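Local coordinates for protein endoglucanase (Clostridium thermocellum, PDB 2YIK) that probably acts as a cellulase, an endoglucanase of glycosyl hydrolase family 9 that cleaves the glycosidic bonds of cellulose, at residues L79-Q84 against S95-L100; G91-S94 against V99-P102; D370-G375 against V385-W390. All coordinates share one frame; numbering follows the deposited sequence.

Contact 1: L79-Q84 against S95-L100; sequences LPLDSQ and SNRSVL
Leu81 and Leu100 meet at about a right angle, and each of the two methyls of Leu81 finds its own place on the other side chain. CD1 of Leu81 reaches CD1 of Leu100 at 4.1 Å, while CD2 of Leu81 lies 4.1 Å from Leu100 CB. Leu81 can stretch across like this because its CG is anti to the backbone N (chi1 -179°), and its CB already points at the helix.

The same CD2 comes obliquely to the guanidinium of Arg97, 4.4 Å from NH1, so the exposed arginine borders the leucine pair. A water makes the polar link between the segments: it donates to the carbonyl O of Leu81 at 2.6 Å and accepts from Arg97 NH1 at 3.3 Å, sitting in the guanidinium plane at its edge. Leu81 is the centre of an inverse gamma turn, closed by a weak bond from Asp82 N to Pro80 O. Asp82 then starts an Asx turn, its OD1 accepting from Gln84 N at 2.7 Å.

In the fold, the contact lays the turn just after strand 79-80 against the last, kinked turn of helix 90-100. Strand 79-80 pairs antiparallel with strand 107-108, and Leu100 also touches Ala179 of strand 177-184.

Contact 2: G91-S94 against V99-P102; sequences GFIS and VLDP. With CA (calcium ion), chain D.
Leu100 packs back on Ile93 and Phe92 within one helix, 90-100, just before the chain enters a calcium-binding loop of the Asp-x-Asp-x-Asp-Gly kind, reminiscent of the loop in an EF-hand. Of the three side chains, Leu100 has the most surface buried here. A single methyl does nearly all the work: CD1 of Leu100 meets CD1 of Ile93 at 3.4 Å, tighter than carbons normally pack, and also lies 4.1 Å from Ile93 CA. It therefore rests against both the root and the end of that isoleucine, with the two side chains crossing at about a right angle.

The Ile93 end is brought round by its torsions. CG1 stands beside the backbone N and anti to the carbonyl carbon (chi1 -64°), and a second turn of similar size at chi2 folds CD1 back to the leucine methyl. Phe92 contributes from the ring: CE2 is 4.2 Å from the same Leu100 CD1, which approaches the ring obliquely. All three residues are buried, and no hydrogen bond joins the segments, so the contact is purely apolar.

Strand 177-184 backs this cluster, with Phe92 touching Val178 and Leu100 touching Ala179. Directly after Leu100 the helical backbone angles end, and Asp101 turns its carboxylate to the metal. Its two oxygens divide the work: OD2 takes the backbone N-H of Gly106, across the loop, while OD1 joins Asp103, Asp105 and the carbonyl O of Lys107 around the calcium ion, with Asp101 OD1 at 2.6 Å from the metal.

Contact 3: D370-G375 against V385-W390; sequences DKWSGG and VFLNQW
Trp372 carries this contact, bringing the six-membered part of its indole up to Val385 and then Leu387. From CB, which leaves the last turn of helix 363-373 to one side of the loop, chi1 of -86° swings the ring across so that its benzene half reaches the facing segment. Along that half the first atom to touch is CE3, which meets Val385 CG1 at 3.4 Å. The next, CZ3, keeps company with the same methyl at 3.7 Å and lies 4.0 Å from the carbonyl O of Val385. At the far end CH2 comes to CB of Leu387, also at 4.0 Å. Both aliphatic groups approach the indole obliquely, and the leucine side chain crosses it at about a right angle.

Val385 splits its two methyls between ring and backbone. CG1, anti to the backbone N, takes the indole, whereas CG2 turns to the main chain of the helix and lies 3.6 Å from the carbonyl O of Trp372. The Val385 carbonyl is itself held by the side-chain amide of Asn396.

Beyond Leu387 the loop tightens into an Asx turn: Asn388 OD1 accepts from Trp390 N at 3.2 Å, on a lone pair in the carbonyl plane, with an N-H...acceptor angle of 138°. Tyr395 and Ala399 of helix 392-408 also pack on Trp372, and Val385 touches Trp420 and Gln424 of helix 416-428. An aromatic side chain near a helix end thus ties the connecting loop to the following helices, within the (alpha/alpha)6 barrel characteristic of family 9 glycosyl hydrolases.

How the contacts relate
Contacts 1 and 2 form one cluster, with centres about 4 Å apart. Both use helix 90-100 and share Leu100; Ile93 joins them too, its CD1 lying an unusually close 3.3 Å from Leu81 CD1, while Leu81 CD2 is 3.6 Å from Asp101 CB. Together they pack the turn after strand 79-80, the helix and the start of a calcium loop into one small unit. Contact 3 follows much later in the chain, at helix 363-373, on the opposite side of the chain's centre, its own centre about 47 Å from that of contact 1. The contacts therefore mark two separate regions of the same family 9 domain: a calcium-bearing periphery and a helix-to-helix connection.

Contact 1: L79-Q84 against S95-L100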
loop_
_atom_site.group_PDB
_atom_site.type_symbol
_atom_site.label_atom_id
_atom_site.label_comp_id
_atom_site.label_asym_id
_atom_site.label_seq_id
_atom_site.Cartn_x
_atom_site.Cartn_y
_atom_site.Cartn_z
ATOM N N LEU A 79 -5.065 -11.925 -21.623
ATOM C CA LEU A 79 -3.653 -12.284 -21.738
ATOM C C LEU A 79 -3.522 -13.714 -22.266
ATOM O O LEU A 79 -4.128 -14.632 -21.715
ATOM C CB LEU A 79 -2.981 -12.204 -20.369
ATOM C CG LEU A 79 -1.490 -12.550 -20.354
ATOM C CD1 LEU A 79 -0.721 -11.488 -21.110
ATOM C CD2 LEU A 79 -0.989 -12.638 -18.927
ATOM N N PRO A 80 -2.741 -13.922 -23.345
ATOM C CA PRO A 80 -2.586 -15.279 -23.880
ATOM C C PRO A 80 -1.840 -16.181 -22.910
ATOM O O PRO A 80 -0.802 -15.807 -22.368
ATOM C CB PRO A 80 -1.800 -15.059 -25.173
ATOM C CG PRO A 80 -2.241 -13.695 -25.605
ATOM C CD PRO A 80 -2.196 -12.930 -24.290
ATOM N N LEU A 81 -2.367 -17.380 -22.709
ATOM C CA LEU A 81 -1.755 -18.329 -21.797
ATOM C C LEU A 81 -0.654 -19.142 -22.476
ATOM O O LEU A 81 -0.916 -20.203 -23.034
ATOM C CB LEU A 81 -2.832 -19.265 -21.231
ATOM C CG LEU A 81 -2.404 -20.337 -20.223
ATOM C CD1 LEU A 81 -1.799 -19.683 -18.985
ATOM C CD2 LEU A 81 -3.615 -21.183 -19.845
ATOM N N ASP A 82 0.572 -18.624 -22.452
ATOM C CA ASP A 82 1.720 -19.328 -23.025
ATOM C C ASP A 82 2.991 -18.868 -22.322
ATOM O O ASP A 82 2.951 -17.946 -21.508
ATOM C CB ASP A 82 1.825 -19.112 -24.547
ATOM C CG ASP A 82 1.993 -17.654 -24.932
ATOM O OD1 ASP A 82 3.002 -17.023 -24.540
ATOM O OD2 ASP A 82 1.111 -17.139 -25.641
ATOM N N SER A 83 4.115 -19.512 -22.632
ATOM C CA SER A 83 5.388 -19.194 -21.988
ATOM C C SER A 83 6.078 -17.904 -22.414
ATOM O O SER A 83 7.192 -17.627 -21.973
ATOM C CB SER A 83 6.363 -20.365 -22.155
ATOM O OG SER A 83 6.581 -20.658 -23.523
ATOM N N GLN A 84 5.436 -17.124 -23.276
ATOM C CA GLN A 84 6.021 -15.861 -23.708
ATOM C C GLN A 84 5.181 -14.714 -23.164
ATOM O O GLN A 84 5.719 -13.726 -22.673
ATOM C CB GLN A 84 6.103 -15.770 -25.241
ATOM C CG GLN A 84 7.235 -16.591 -25.886
ATOM C CD GLN A 84 6.883 -18.068 -26.060
ATOM O OE1 GLN A 84 5.738 -18.410 -26.386
ATOM N NE2 GLN A 84 7.873 -18.952 -25.868
ATOM N N SER A 95 0.356 -28.874 -17.451
ATOM C CA SER A 95 -0.223 -29.633 -16.337
ATOM C C SER A 95 -1.358 -28.930 -15.595
ATOM O O SER A 95 -2.190 -29.593 -14.975
ATOM C CB SER A 95 0.850 -29.972 -15.302
ATOM O OG SER A 95 1.861 -30.801 -15.832
ATOM N N ASN A 96 -1.396 -27.599 -15.659
ATOM C CA ASN A 96 -2.408 -26.837 -14.927
ATOM C C ASN A 96 -3.437 -26.055 -15.733
ATOM O O ASN A 96 -4.176 -25.237 -15.177
ATOM C CB ASN A 96 -1.706 -25.883 -13.956
ATOM C CG ASN A 96 -0.814 -26.615 -12.980
ATOM O OD1 ASN A 96 0.408 -26.660 -13.143
ATOM N ND2 ASN A 96 -1.424 -27.217 -11.968
ATOM N N ARG A 97 -3.513 -26.330 -17.029
ATOM C CA ARG A 97 -4.434 -25.625 -17.908
ATOM C C ARG A 97 -5.894 -25.548 -17.444
ATOM O O ARG A 97 -6.530 -24.498 -17.559
ATOM C CB ARG A 97 -4.377 -26.248 -19.303
ATOM C CG ARG A 97 -5.045 -25.439 -20.386
ATOM C CD ARG A 97 -4.959 -26.186 -21.713
ATOM N NE ARG A 97 -3.571 -26.439 -22.095
ATOM C CZ ARG A 97 -2.771 -25.533 -22.650
ATOM N NH1 ARG A 97 -3.227 -24.313 -22.900
ATOM N NH2 ARG A 97 -1.511 -25.842 -22.944
ATOM N N SER A 98 -6.428 -26.648 -16.922
ATOM C CA SER A 98 -7.822 -26.660 -16.493
ATOM C C SER A 98 -8.124 -25.733 -15.318
ATOM O O SER A 98 -9.279 -25.376 -15.097
ATOM C CB SER A 98 -8.283 -28.092 -16.177
ATOM O OG SER A 98 -7.459 -28.703 -15.202
ATOM N N VAL A 99 -7.098 -25.344 -14.567
ATOM C CA VAL A 99 -7.301 -24.433 -13.443
ATOM C C VAL A 99 -6.961 -23.013 -13.875
ATOM O O VAL A 99 -7.637 -22.064 -13.492
ATOM C CB VAL A 99 -6.454 -24.845 -12.204
ATOM C CG1 VAL A 99 -6.373 -23.696 -11.203
ATOM C CG2 VAL A 99 -7.098 -26.050 -11.532
ATOM N N LEU A 100 -5.928 -22.872 -14.694
ATOM C CA LEU A 100 -5.522 -21.562 -15.181
ATOM C C LEU A 100 -6.491 -21.006 -16.225
ATOM O O LEU A 100 -6.674 -19.790 -16.328
ATOM C CB LEU A 100 -4.130 -21.643 -15.812
ATOM C CG LEU A 100 -2.929 -22.006 -14.932
ATOM C CD1 LEU A 100 -1.697 -22.244 -15.800
ATOM C CD2 LEU A 100 -2.680 -20.883 -13.937
HETATM O O HOH W 1 -0.609 -22.653 -23.945
#

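Contact 2: G91-S94 against V99-P102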
loop_
_atom_site.group_PDB
_atom_site.type_symbol
_atom_site.label_atom_id
_atom_site.label_comp_id
_atom_site.label_asym_id
_atom_site.label_seq_id
_atom_site.Cartn_x
_atom_site.Cartn_y
_atom_site.Cartn_z
ATOM N N GLY A 91 5.668 -26.603 -19.408
ATOM C CA GLY A 91 5.259 -27.748 -18.611
ATOM C C GLY A 91 4.251 -27.417 -17.522
ATOM O O GLY A 91 3.310 -28.173 -17.283
ATOM N N PHE A 92 4.453 -26.287 -16.854
ATOM C CA PHE A 92 3.544 -25.869 -15.800
ATOM C C PHE A 92 2.174 -25.577 -16.391
ATOM O O PHE A 92 1.163 -26.022 -15.864
ATOM C CB PHE A 92 4.058 -24.616 -15.101
ATOM C CG PHE A 92 3.228 -24.217 -13.924
ATOM C CD1 PHE A 92 3.425 -24.821 -12.686
ATOM C CD2 PHE A 92 2.202 -23.295 -14.068
ATOM C CE1 PHE A 92 2.608 -24.516 -11.605
ATOM C CE2 PHE A 92 1.374 -22.980 -12.992
ATOM C CZ PHE A 92 1.578 -23.595 -11.756
ATOM N N ILE A 93 2.146 -24.818 -17.481
ATOM C CA ILE A 93 0.885 -24.487 -18.145
ATOM C C ILE A 93 0.192 -25.768 -18.626
ATOM O O ILE A 93 -1.023 -25.927 -18.479
ATOM C CB ILE A 93 1.110 -23.564 -19.375
ATOM C CG1 ILE A 93 1.669 -22.208 -18.930
ATOM C CG2 ILE A 93 -0.193 -23.376 -20.129
ATOM C CD1 ILE A 93 0.767 -21.480 -17.948
ATOM N N SER A 94 0.978 -26.682 -19.188
ATOM C CA SER A 94 0.448 -27.940 -19.706
ATOM C C SER A 94 -0.268 -28.752 -18.621
ATOM O O SER A 94 -1.380 -29.231 -18.835
ATOM C CB SER A 94 1.581 -28.763 -20.334
ATOM O OG SER A 94 1.063 -29.798 -21.149
ATOM N N VAL A 99 -7.098 -25.344 -14.567
ATOM C CA VAL A 99 -7.301 -24.433 -13.443
ATOM C C VAL A 99 -6.961 -23.013 -13.875
ATOM O O VAL A 99 -7.637 -22.064 -13.492
ATOM C CB VAL A 99 -6.454 -24.845 -12.204
ATOM C CG1 VAL A 99 -6.373 -23.696 -11.203
ATOM C CG2 VAL A 99 -7.098 -26.050 -11.532
ATOM N N LEU A 100 -5.928 -22.872 -14.694
ATOM C CA LEU A 100 -5.522 -21.562 -15.181
ATOM C C LEU A 100 -6.491 -21.006 -16.225
ATOM O O LEU A 100 -6.674 -19.790 -16.328
ATOM C CB LEU A 100 -4.130 -21.643 -15.812
ATOM C CG LEU A 100 -2.929 -22.006 -14.932
ATOM C CD1 LEU A 100 -1.697 -22.244 -15.800
ATOM C CD2 LEU A 100 -2.680 -20.883 -13.937
ATOM N N ASP A 101 -7.120 -21.904 -16.982
ATOM C CA ASP A 101 -8.017 -21.530 -18.074
ATOM C C ASP A 101 -9.196 -22.519 -18.188
ATOM O O ASP A 101 -9.347 -23.199 -19.202
ATOM C CB ASP A 101 -7.165 -21.513 -19.364
ATOM C CG ASP A 101 -7.947 -21.111 -20.596
ATOM O OD1 ASP A 101 -8.926 -20.370 -20.458
ATOM O OD2 ASP A 101 -7.565 -21.523 -21.709
ATOM N N PRO A 102 -10.066 -22.578 -17.157
ATOM C CA PRO A 102 -11.216 -23.491 -17.150
ATOM C C PRO A 102 -12.067 -23.473 -18.417
ATOM O O PRO A 102 -12.503 -24.522 -18.885
ATOM C CB PRO A 102 -12.028 -23.038 -15.932
ATOM C CG PRO A 102 -11.040 -22.326 -15.079
ATOM C CD PRO A 102 -10.213 -21.578 -16.088
HETATM CA CA CA D . -9.991 -18.050 -20.282
#

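Contact 3: D370-G375 against V385-W390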
loop_
_atom_site.group_PDB
_atom_site.type_symbol
_atom_site.label_atom_id
_atom_site.label_comp_id
_atom_site.label_asym_id
_atom_site.label_seq_id
_atom_site.Cartn_x
_atom_site.Cartn_y
_atom_site.Cartn_z
ATOM N N ASP A 370 10.045 7.629 19.103
ATOM C CA ASP A 370 10.923 8.547 19.830
ATOM C C ASP A 370 12.017 8.986 18.866
ATOM O O ASP A 370 12.472 10.127 18.894
ATOM C CB ASP A 370 11.589 7.870 21.032
ATOM C CG ASP A 370 10.644 7.695 22.209
ATOM O OD1 ASP A 370 9.640 8.436 22.295
ATOM O OD2 ASP A 370 10.919 6.821 23.057
ATOM N N LYS A 371 12.418 8.060 18.004
ATOM C CA LYS A 371 13.465 8.319 17.032
ATOM C C LYS A 371 13.002 9.342 15.999
ATOM O O LYS A 371 13.704 10.326 15.740
ATOM C CB LYS A 371 13.874 7.006 16.355
ATOM C CG LYS A 371 15.247 7.042 15.685
ATOM C CD LYS A 371 15.662 5.686 15.125
ATOM C CE LYS A 371 15.954 4.687 16.232
ATOM N NZ LYS A 371 16.593 3.454 15.696
ATOM N N TRP A 372 11.824 9.112 15.416
ATOM C CA TRP A 372 11.269 10.009 14.401
ATOM C C TRP A 372 10.793 11.373 14.909
ATOM O O TRP A 372 11.027 12.397 14.272
ATOM C CB TRP A 372 10.106 9.326 13.660
ATOM C CG TRP A 372 10.550 8.474 12.502
ATOM C CD1 TRP A 372 11.066 7.205 12.556
ATOM C CD2 TRP A 372 10.574 8.859 11.122
ATOM N NE1 TRP A 372 11.406 6.780 11.296
ATOM C CE2 TRP A 372 11.113 7.771 10.399
ATOM C CE3 TRP A 372 10.183 10.011 10.428
ATOM C CZ2 TRP A 372 11.283 7.811 9.011
ATOM C CZ3 TRP A 372 10.350 10.048 9.047
ATOM C CH2 TRP A 372 10.892 8.951 8.354
ATOM N N SER A 373 10.128 11.384 16.055
ATOM C CA SER A 373 9.592 12.621 16.610
ATOM C C SER A 373 10.512 13.332 17.588
ATOM O O SER A 373 10.275 14.490 17.926
ATOM C CB SER A 373 8.266 12.341 17.323
ATOM O OG SER A 373 8.472 11.580 18.509
ATOM N N GLY A 374 11.559 12.645 18.040
ATOM C CA GLY A 374 12.448 13.235 19.027
ATOM C C GLY A 374 13.859 13.624 18.637
ATOM O O GLY A 374 14.712 13.781 19.512
ATOM N N GLY A 375 14.122 13.774 17.343
ATOM C CA GLY A 375 15.453 14.174 16.925
ATOM C C GLY A 375 16.414 13.082 16.485
ATOM O O GLY A 375 17.588 13.361 16.243
ATOM N N VAL A 385 11.068 16.095 8.967
ATOM C CA VAL A 385 11.848 14.883 9.237
ATOM C C VAL A 385 12.044 14.129 7.920
ATOM O O VAL A 385 11.106 13.618 7.310
ATOM C CB VAL A 385 11.193 14.002 10.325
ATOM C CG1 VAL A 385 12.120 12.852 10.684
ATOM C CG2 VAL A 385 10.921 14.848 11.580
ATOM N N PHE A 386 13.308 14.078 7.519
ATOM C CA PHE A 386 13.784 13.531 6.250
ATOM C C PHE A 386 14.656 12.266 6.391
ATOM O O PHE A 386 15.773 12.353 6.894
ATOM C CB PHE A 386 14.582 14.684 5.621
ATOM C CG PHE A 386 15.087 14.443 4.237
ATOM C CD1 PHE A 386 16.340 13.875 4.033
ATOM C CD2 PHE A 386 14.361 14.887 3.135
ATOM C CE1 PHE A 386 16.874 13.763 2.752
ATOM C CE2 PHE A 386 14.880 14.784 1.849
ATOM C CZ PHE A 386 16.143 14.219 1.655
ATOM N N LEU A 387 14.162 11.103 5.955
ATOM C CA LEU A 387 14.956 9.861 6.038
ATOM C C LEU A 387 16.001 9.897 4.920
ATOM O O LEU A 387 17.204 9.811 5.169
ATOM C CB LEU A 387 14.067 8.619 5.894
ATOM C CG LEU A 387 14.781 7.260 5.914
ATOM C CD1 LEU A 387 15.680 7.140 7.134
ATOM C CD2 LEU A 387 13.743 6.155 5.914
ATOM N N ASN A 388 15.530 10.002 3.683
ATOM C CA ASN A 388 16.405 10.142 2.524
ATOM C C ASN A 388 15.614 10.822 1.405
ATOM O O ASN A 388 14.404 11.035 1.534
ATOM C CB ASN A 388 17.040 8.800 2.090
ATOM C CG ASN A 388 16.028 7.747 1.697
ATOM O OD1 ASN A 388 15.218 7.956 0.797
ATOM N ND2 ASN A 388 16.090 6.592 2.358
ATOM N N GLN A 389 16.285 11.178 0.316
ATOM C CA GLN A 389 15.640 11.902 -0.784
ATOM C C GLN A 389 14.628 11.202 -1.681
ATOM O O GLN A 389 13.856 11.873 -2.369
ATOM C CB GLN A 389 16.710 12.515 -1.681
ATOM C CG GLN A 389 17.638 11.479 -2.288
ATOM C CD GLN A 389 18.802 12.112 -3.025
ATOM O OE1 GLN A 389 18.711 12.422 -4.213
ATOM N NE2 GLN A 389 19.901 12.322 -2.317
ATOM N N TRP A 390 14.633 9.875 -1.707
ATOM C CA TRP A 390 13.698 9.169 -2.564
ATOM C C TRP A 390 12.383 8.891 -1.840
ATOM O O TRP A 390 12.253 7.916 -1.096
ATOM C CB TRP A 390 14.356 7.885 -3.078
ATOM C CG TRP A 390 15.676 8.189 -3.768
ATOM C CD1 TRP A 390 15.857 8.620 -5.060
ATOM C CD2 TRP A 390 16.983 8.148 -3.175
ATOM N NE1 TRP A 390 17.197 8.849 -5.299
ATOM C CE2 TRP A 390 17.908 8.567 -4.159
ATOM C CE3 TRP A 390 17.461 7.803 -1.903
ATOM C CZ2 TRP A 390 19.288 8.646 -3.911
ATOM C CZ3 TRP A 390 18.834 7.883 -1.656
ATOM C CH2 TRP A 390 19.729 8.301 -2.655
#